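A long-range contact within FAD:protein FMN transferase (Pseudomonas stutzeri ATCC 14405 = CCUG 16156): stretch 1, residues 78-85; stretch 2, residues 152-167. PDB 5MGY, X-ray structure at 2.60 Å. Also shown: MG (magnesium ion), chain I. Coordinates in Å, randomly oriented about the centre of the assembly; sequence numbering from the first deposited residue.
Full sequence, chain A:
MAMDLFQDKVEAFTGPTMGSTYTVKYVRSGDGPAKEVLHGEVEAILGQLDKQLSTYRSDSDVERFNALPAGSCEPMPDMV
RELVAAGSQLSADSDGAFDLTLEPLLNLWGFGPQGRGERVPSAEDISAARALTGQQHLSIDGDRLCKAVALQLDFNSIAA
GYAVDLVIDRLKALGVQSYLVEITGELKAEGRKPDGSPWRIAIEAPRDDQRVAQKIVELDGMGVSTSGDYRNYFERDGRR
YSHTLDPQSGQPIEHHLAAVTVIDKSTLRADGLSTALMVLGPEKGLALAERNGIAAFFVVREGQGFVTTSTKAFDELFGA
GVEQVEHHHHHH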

ATOM      1  N   ASP A  78      -2.358   6.150 -18.589  1.00 57.75           N
ATOM      2  CA  ASP A  78      -3.302   5.127 -18.092  1.00 56.53           C
ATOM      3  C   ASP A  78      -3.171   4.804 -16.606  1.00 50.27           C
ATOM      4  O   ASP A  78      -4.170   4.856 -15.898  1.00 45.56           O
ATOM      5  N   MET A  79      -1.942   4.501 -16.164  1.00 48.05           N
ATOM      6  CA  MET A  79      -1.662   4.188 -14.769  1.00 45.96           C
ATOM      7  C   MET A  79      -2.239   5.200 -13.827  1.00 47.93           C
ATOM      8  O   MET A  79      -2.826   4.815 -12.805  1.00 58.26           O
ATOM      9  N   VAL A  80      -1.989   6.484 -14.112  1.00 42.16           N
ATOM     10  CA  VAL A  80      -2.301   7.539 -13.164  1.00 36.37           C
ATOM     11  C   VAL A  80      -3.813   7.599 -13.029  1.00 36.35           C
ATOM     12  O   VAL A  80      -4.332   7.746 -11.923  1.00 36.40           O
ATOM     13  N   ARG A  81      -4.497   7.449 -14.153  1.00 38.69           N
ATOM     14  CA  ARG A  81      -5.947   7.476 -14.189  1.00 42.27           C
ATOM     15  C   ARG A  81      -6.540   6.217 -13.624  1.00 44.47           C
ATOM     16  O   ARG A  81      -7.541   6.291 -12.944  1.00 48.61           O
ATOM     17  N   GLU A  82      -5.930   5.064 -13.882  1.00 46.26           N
ATOM     18  CA  GLU A  82      -6.356   3.851 -13.215  1.00 46.96           C
ATOM     19  C   GLU A  82      -6.271   4.057 -11.662  1.00 42.90           C
ATOM     20  O   GLU A  82      -7.210   3.778 -10.939  1.00 42.89           O
ATOM     21  N   LEU A  83      -5.168   4.591 -11.189  1.00 37.14           N
ATOM     22  CA  LEU A  83      -4.948   4.705  -9.793  1.00 36.43           C
ATOM     23  C   LEU A  83      -5.800   5.765  -9.167  1.00 38.15           C
ATOM     24  O   LEU A  83      -6.211   5.610  -8.017  1.00 40.90           O
ATOM     25  N   VAL A  84      -6.043   6.868  -9.886  1.00 38.01           N
ATOM     26  CA  VAL A  84      -6.915   7.926  -9.382  1.00 33.75           C
ATOM     27  C   VAL A  84      -8.276   7.354  -9.193  1.00 30.73           C
ATOM     28  O   VAL A  84      -8.903   7.591  -8.208  1.00 33.03           O
ATOM     29  N   ALA A  85      -8.715   6.570 -10.145  1.00 30.33           N
ATOM     30  CA  ALA A  85     -10.015   5.961 -10.068  1.00 33.18           C
ATOM     31  C   ALA A  85     -10.142   4.933  -8.903  1.00 35.00           C
ATOM     32  O   ALA A  85     -11.106   4.984  -8.105  1.00 36.78           O
ATOM     33  N   GLN A 152      -1.907  18.474  -5.099  1.00 37.99           N
ATOM     34  CA  GLN A 152      -0.717  17.692  -5.309  1.00 40.62           C
ATOM     35  C   GLN A 152      -0.986  16.238  -4.897  1.00 36.33           C
ATOM     36  O   GLN A 152      -1.365  15.959  -3.753  1.00 35.60           O
ATOM     37  N   LEU A 153      -0.828  15.344  -5.869  1.00 32.67           N
ATOM     38  CA  LEU A 153      -1.058  13.943  -5.680  1.00 30.60           C
ATOM     39  C   LEU A 153       0.137  13.211  -5.160  1.00 30.67           C
ATOM     40  O   LEU A 153       1.269  13.652  -5.317  1.00 31.91           O
ATOM     41  N   ASP A 154      -0.147  12.115  -4.467  1.00 32.46           N
ATOM     42  CA  ASP A 154       0.859  11.168  -3.940  1.00 34.89           C
ATOM     43  C   ASP A 154       0.221   9.765  -3.946  1.00 34.41           C
ATOM     44  O   ASP A 154      -0.852   9.545  -3.383  1.00 34.39           O
ATOM     45  N   PHE A 155       0.905   8.817  -4.551  1.00 33.67           N
ATOM     46  CA  PHE A 155       0.324   7.546  -4.805  1.00 34.33           C
ATOM     47  C   PHE A 155       0.877   6.466  -3.887  1.00 33.70           C
ATOM     48  O   PHE A 155       0.562   5.284  -4.067  1.00 35.61           O
ATOM     49  N   ASN A 156       1.674   6.856  -2.894  1.00 33.79           N
ATOM     50  CA  ASN A 156       2.488   5.905  -2.111  1.00 32.22           C
ATOM     51  C   ASN A 156       1.628   4.963  -1.317  1.00 31.93           C
ATOM     52  O   ASN A 156       2.005   3.852  -1.116  1.00 34.11           O
ATOM     53  N   SER A 157       0.436   5.362  -0.932  1.00 34.81           N
ATOM     54  CA  SER A 157      -0.407   4.516  -0.099  1.00 35.44           C
ATOM     55  C   SER A 157      -0.907   3.276  -0.852  1.00 33.77           C
ATOM     56  O   SER A 157      -1.175   2.231  -0.194  1.00 34.81           O
ATOM     57  N   ILE A 158      -0.999   3.393  -2.190  1.00 31.13           N
ATOM     58  CA  ILE A 158      -1.286   2.256  -3.131  1.00 31.77           C
ATOM     59  C   ILE A 158      -0.257   1.736  -4.184  1.00 31.38           C
ATOM     60  O   ILE A 158      -0.491   0.666  -4.794  1.00 29.65           O
ATOM     61  N   ALA A 159       0.850   2.440  -4.406  1.00 30.83           N
ATOM     62  CA  ALA A 159       1.790   2.055  -5.532  1.00 30.16           C
ATOM     63  C   ALA A 159       2.355   0.626  -5.413  1.00 29.19           C
ATOM     64  O   ALA A 159       2.251  -0.150  -6.341  1.00 29.46           O
ATOM     65  N   ALA A 160       2.917   0.277  -4.256  1.00 28.69           N
ATOM     66  CA  ALA A 160       3.524  -1.045  -4.061  1.00 27.51           C
ATOM     67  C   ALA A 160       2.524  -2.164  -4.314  1.00 25.80           C
ATOM     68  O   ALA A 160       2.816  -3.146  -4.975  1.00 25.63           O
ATOM     69  N   GLY A 161       1.321  -1.984  -3.841  1.00 24.44           N
ATOM     70  CA  GLY A 161       0.330  -2.973  -4.119  1.00 26.46           C
ATOM     71  C   GLY A 161      -0.112  -3.167  -5.544  1.00 26.86           C
ATOM     72  O   GLY A 161      -0.442  -4.295  -5.925  1.00 27.76           O
ATOM     73  N   TYR A 162      -0.260  -2.038  -6.248  1.00 27.49           N
ATOM     74  CA  TYR A 162      -0.521  -1.982  -7.670  1.00 28.54           C
ATOM     75  C   TYR A 162       0.612  -2.696  -8.427  1.00 27.57           C
ATOM     76  O   TYR A 162       0.344  -3.537  -9.276  1.00 29.26           O
ATOM     77  N   ALA A 163       1.853  -2.400  -8.056  1.00 26.23           N
ATOM     78  CA  ALA A 163       3.046  -3.003  -8.648  1.00 27.00           C
ATOM     79  C   ALA A 163       3.001  -4.535  -8.566  1.00 28.29           C
ATOM     80  O   ALA A 163       3.346  -5.203  -9.526  1.00 31.03           O
ATOM     81  N   VAL A 164       2.534  -5.071  -7.439  1.00 29.29           N
ATOM     82  CA  VAL A 164       2.435  -6.497  -7.210  1.00 29.53           C
ATOM     83  C   VAL A 164       1.407  -7.069  -8.185  1.00 30.44           C
ATOM     84  O   VAL A 164       1.633  -8.119  -8.813  1.00 30.69           O
ATOM     85  N   ASP A 165       0.276  -6.366  -8.324  1.00 30.58           N
ATOM     86  CA  ASP A 165      -0.800  -6.847  -9.171  1.00 29.65           C
ATOM     87  C   ASP A 165      -0.299  -6.822 -10.612  1.00 31.60           C
ATOM     88  O   ASP A 165      -0.469  -7.830 -11.304  1.00 35.66           O
ATOM     89  N   LEU A 166       0.363  -5.739 -11.032  1.00 29.91           N
ATOM     90  CA  LEU A 166       0.905  -5.677 -12.395  1.00 30.74           C
ATOM     91  C   LEU A 166       1.927  -6.776 -12.690  1.00 30.46           C
ATOM     92  O   LEU A 166       1.865  -7.403 -13.740  1.00 31.93           O
ATOM     93  N   VAL A 167       2.841  -7.019 -11.771  1.00 30.95           N
ATOM     94  CA  VAL A 167       3.798  -8.079 -11.954  1.00 33.62           C
ATOM     95  C   VAL A 167       3.080  -9.417 -12.100  1.00 35.73           C
ATOM     96  O   VAL A 167       3.397 -10.180 -12.965  1.00 37.95           O
TER

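Packing of helix 78-85 against residues 152-167, which include helix 159-167. The helix axes pass 11.9 Å apart at 116°, a gap bridged by side chains, and the contact buries 491 Å² in total. Apolar packing centres on Leu-83, which points toward stretch 2 (chi1 m, chi2 t) and has the largest covered area. Its CD2 sits over one face of the Tyr-162 ring, 3.5 Å from the centroid and 11° off the normal, a CH-pi contact; Tyr-162 (chi1 t) points toward helix 78-85. Leu-83 CB also lies 3.7 Å from Phe-155 CE1 and 4.2 Å from CD1 of Ile-158 (p, t), so one leucine meets three residues of the second stretch. Phe-155 (chi1 m) points toward the helix, where two valines, both chi1 t and both sideways, close around the end of its ring: Val-84 CG2 is 3.8 Å from Phe-155 CZ, near the ring plane, and Val-80 CG1 is 3.9 Å from the same CZ. Val-84 CG2 further touches Leu-153 CD1 at 4.2 Å. Met-79, extended beyond its m chi1 with chi2 and chi3 both t, runs past the edge of the tyrosine, its CG 3.7 Å from Tyr-162 CE2, and ends with CE 4.1 Å from Leu-166 CD1. Leu-153, Ile-158 and Leu-166 all point toward helix 78-85, both leucines m, t. The hydrogen bond across the stretches is from Tyr-162 OH to Glu-82 OE2, 2.7 Å; Glu-82 points toward stretch 2, and its t, t rotamer carries the carboxylate to the ring edge, so the phenol is anchored at its tip while its face packs on leucine. Within the stretches, Arg-81, pointing away, forms a salt bridge from NH2 to Asp-78 OD1 (2.9 Å), and Asn-156 N donates to Asp-154 OD2 (2.8 Å). The magnesium ion is bound by the backbone, Ser-157 O to MG 2.4 Å, and by two atoms elsewhere in the structure.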

ATOM      1  CB  ASP A  78      -3.157   3.847 -18.944  1.00 59.68           C
ATOM      2  CG  ASP A  78      -3.793   3.990 -20.370  1.00 62.12           C
ATOM      3  OD1 ASP A  78      -4.533   4.983 -20.686  1.00 56.77           O
ATOM      4  OD2 ASP A  78      -3.551   3.064 -21.176  1.00 61.85           O
ATOM      5  CB  MET A  79      -0.184   4.163 -14.447  1.00 44.98           C
ATOM      6  CG  MET A  79       0.446   2.838 -14.679  1.00 48.09           C
ATOM      7  SD  MET A  79       2.159   2.918 -14.131  1.00 54.87           S
ATOM      8  CE  MET A  79       2.749   1.426 -15.006  1.00 55.70           C
ATOM      9  CB  VAL A  80      -1.731   8.874 -13.603  1.00 34.98           C
ATOM     10  CG1 VAL A  80      -2.282   9.998 -12.738  1.00 34.80           C
ATOM     11  CG2 VAL A  80      -0.240   8.852 -13.528  1.00 34.95           C
ATOM     12  CB  ARG A  81      -6.476   7.758 -15.599  1.00 43.60           C
ATOM     13  CG  ARG A  81      -6.458   9.250 -15.861  1.00 45.76           C
ATOM     14  CD  ARG A  81      -6.779   9.707 -17.281  1.00 48.56           C
ATOM     15  NE  ARG A  81      -5.844   9.173 -18.283  1.00 50.32           N
ATOM     16  CZ  ARG A  81      -6.041   8.053 -18.990  1.00 52.67           C
ATOM     17  NH1 ARG A  81      -7.154   7.309 -18.806  1.00 52.49           N
ATOM     18  NH2 ARG A  81      -5.113   7.665 -19.872  1.00 50.96           N
ATOM     19  CB  GLU A  82      -5.531   2.617 -13.692  1.00 53.09           C
ATOM     20  CG  GLU A  82      -6.209   1.256 -13.413  1.00 57.94           C
ATOM     21  CD  GLU A  82      -5.306   0.029 -13.534  1.00 59.00           C
ATOM     22  OE1 GLU A  82      -5.621  -1.054 -12.920  1.00 56.94           O
ATOM     23  OE2 GLU A  82      -4.294   0.153 -14.261  1.00 58.54           O
ATOM     24  CB  LEU A  83      -3.477   5.032  -9.499  1.00 37.03           C
ATOM     25  CG  LEU A  83      -2.433   3.937  -9.715  1.00 37.12           C
ATOM     26  CD1 LEU A  83      -1.261   4.246  -8.832  1.00 40.32           C
ATOM     27  CD2 LEU A  83      -2.904   2.555  -9.347  1.00 39.19           C
ATOM     28  CB  VAL A  84      -6.959   9.170 -10.318  1.00 34.47           C
ATOM     29  CG1 VAL A  84      -8.187  10.033 -10.032  1.00 31.89           C
ATOM     30  CG2 VAL A  84      -5.680   9.997 -10.133  1.00 35.48           C
ATOM     31  CB  ALA A  85     -10.323   5.305 -11.399  1.00 33.53           C
ATOM     32  CB  GLN A 152       0.414  18.341  -4.575  1.00 44.32           C
ATOM     33  CG  GLN A 152       0.556  19.778  -5.001  1.00 48.42           C
ATOM     34  CD  GLN A 152       1.930  20.315  -4.637  1.00 53.63           C
ATOM     35  OE1 GLN A 152       2.244  20.525  -3.454  1.00 52.26           O
ATOM     36  NE2 GLN A 152       2.777  20.507  -5.653  1.00 59.30           N
ATOM     37  CB  LEU A 153      -1.498  13.327  -6.984  1.00 30.96           C
ATOM     38  CG  LEU A 153      -2.760  13.972  -7.597  1.00 30.68           C
ATOM     39  CD1 LEU A 153      -3.268  13.173  -8.791  1.00 31.14           C
ATOM     40  CD2 LEU A 153      -3.845  14.147  -6.569  1.00 29.42           C
ATOM     41  CB  ASP A 154       1.310  11.525  -2.509  1.00 36.74           C
ATOM     42  CG  ASP A 154       2.527  10.709  -2.042  1.00 38.64           C
ATOM     43  OD1 ASP A 154       3.541  11.264  -1.508  1.00 42.44           O
ATOM     44  OD2 ASP A 154       2.489   9.498  -2.246  1.00 38.92           O
ATOM     45  CB  PHE A 155       0.544   7.185  -6.314  1.00 37.68           C
ATOM     46  CG  PHE A 155      -0.389   7.924  -7.241  1.00 37.34           C
ATOM     47  CD1 PHE A 155      -1.748   7.591  -7.313  1.00 36.37           C
ATOM     48  CD2 PHE A 155       0.083   8.960  -8.004  1.00 37.38           C
ATOM     49  CE1 PHE A 155      -2.602   8.309  -8.123  1.00 37.83           C
ATOM     50  CE2 PHE A 155      -0.761   9.677  -8.821  1.00 38.55           C
ATOM     51  CZ  PHE A 155      -2.113   9.362  -8.879  1.00 38.72           C
ATOM     52  CB  ASN A 156       3.511   6.592  -1.179  1.00 31.80           C
ATOM     53  CG  ASN A 156       4.950   6.598  -1.718  1.00 31.53           C
ATOM     54  OD1 ASN A 156       5.393   5.703  -2.422  1.00 32.56           O
ATOM     55  ND2 ASN A 156       5.692   7.579  -1.308  1.00 31.74           N
ATOM     56  CB  SER A 157      -1.565   5.331   0.494  1.00 36.07           C
ATOM     57  OG  SER A 157      -2.378   5.815  -0.531  1.00 39.33           O
ATOM     58  CB  ILE A 158      -2.622   2.421  -3.878  1.00 30.17           C
ATOM     59  CG1 ILE A 158      -2.748   3.751  -4.568  1.00 32.93           C
ATOM     60  CG2 ILE A 158      -3.722   2.327  -2.902  1.00 31.11           C
ATOM     61  CD1 ILE A 158      -4.014   3.896  -5.448  1.00 31.62           C
ATOM     62  CB  ALA A 159       2.920   3.041  -5.673  1.00 28.48           C
ATOM     63  CB  ALA A 160       4.116  -1.162  -2.666  1.00 27.63           C
ATOM     64  CB  TYR A 162      -0.611  -0.534  -8.083  1.00 30.16           C
ATOM     65  CG  TYR A 162      -0.896  -0.315  -9.530  1.00 33.21           C
ATOM     66  CD1 TYR A 162      -2.013  -0.883 -10.126  1.00 33.85           C
ATOM     67  CD2 TYR A 162      -0.038   0.505 -10.326  1.00 36.08           C
ATOM     68  CE1 TYR A 162      -2.289  -0.641 -11.463  1.00 35.85           C
ATOM     69  CE2 TYR A 162      -0.306   0.758 -11.663  1.00 35.40           C
ATOM     70  CZ  TYR A 162      -1.426   0.177 -12.224  1.00 36.38           C
ATOM     71  OH  TYR A 162      -1.705   0.405 -13.536  1.00 38.53           O
ATOM     72  CB  ALA A 163       4.326  -2.450  -8.002  1.00 25.60           C
ATOM     73  CB  VAL A 164       2.036  -6.760  -5.732  1.00 29.60           C
ATOM     74  CG1 VAL A 164       1.531  -8.194  -5.498  1.00 30.82           C
ATOM     75  CG2 VAL A 164       3.220  -6.504  -4.835  1.00 29.90           C
ATOM     76  CB  ASP A 165      -2.116  -6.072  -9.017  1.00 27.75           C
ATOM     77  CG  ASP A 165      -2.858  -6.348  -7.702  1.00 28.21           C
ATOM     78  OD1 ASP A 165      -2.701  -7.443  -7.095  1.00 29.53           O
ATOM     79  OD2 ASP A 165      -3.670  -5.469  -7.260  1.00 27.95           O
ATOM     80  CB  LEU A 166       1.487  -4.296 -12.750  1.00 29.38           C
ATOM     81  CG  LEU A 166       0.468  -3.135 -12.864  1.00 30.36           C
ATOM     82  CD1 LEU A 166       1.246  -1.803 -12.959  1.00 30.53           C
ATOM     83  CD2 LEU A 166      -0.592  -3.329 -13.974  1.00 27.97           C
ATOM     84  CB  VAL A 167       4.833  -8.117 -10.822  1.00 33.55           C
ATOM     85  CG1 VAL A 167       5.663  -9.402 -10.876  1.00 33.67           C
ATOM     86  CG2 VAL A 167       5.731  -6.899 -10.940  1.00 32.95           C
TER
HETATM   87 MG    MG I 401      -0.050   1.745   1.811  1.00 51.00          MG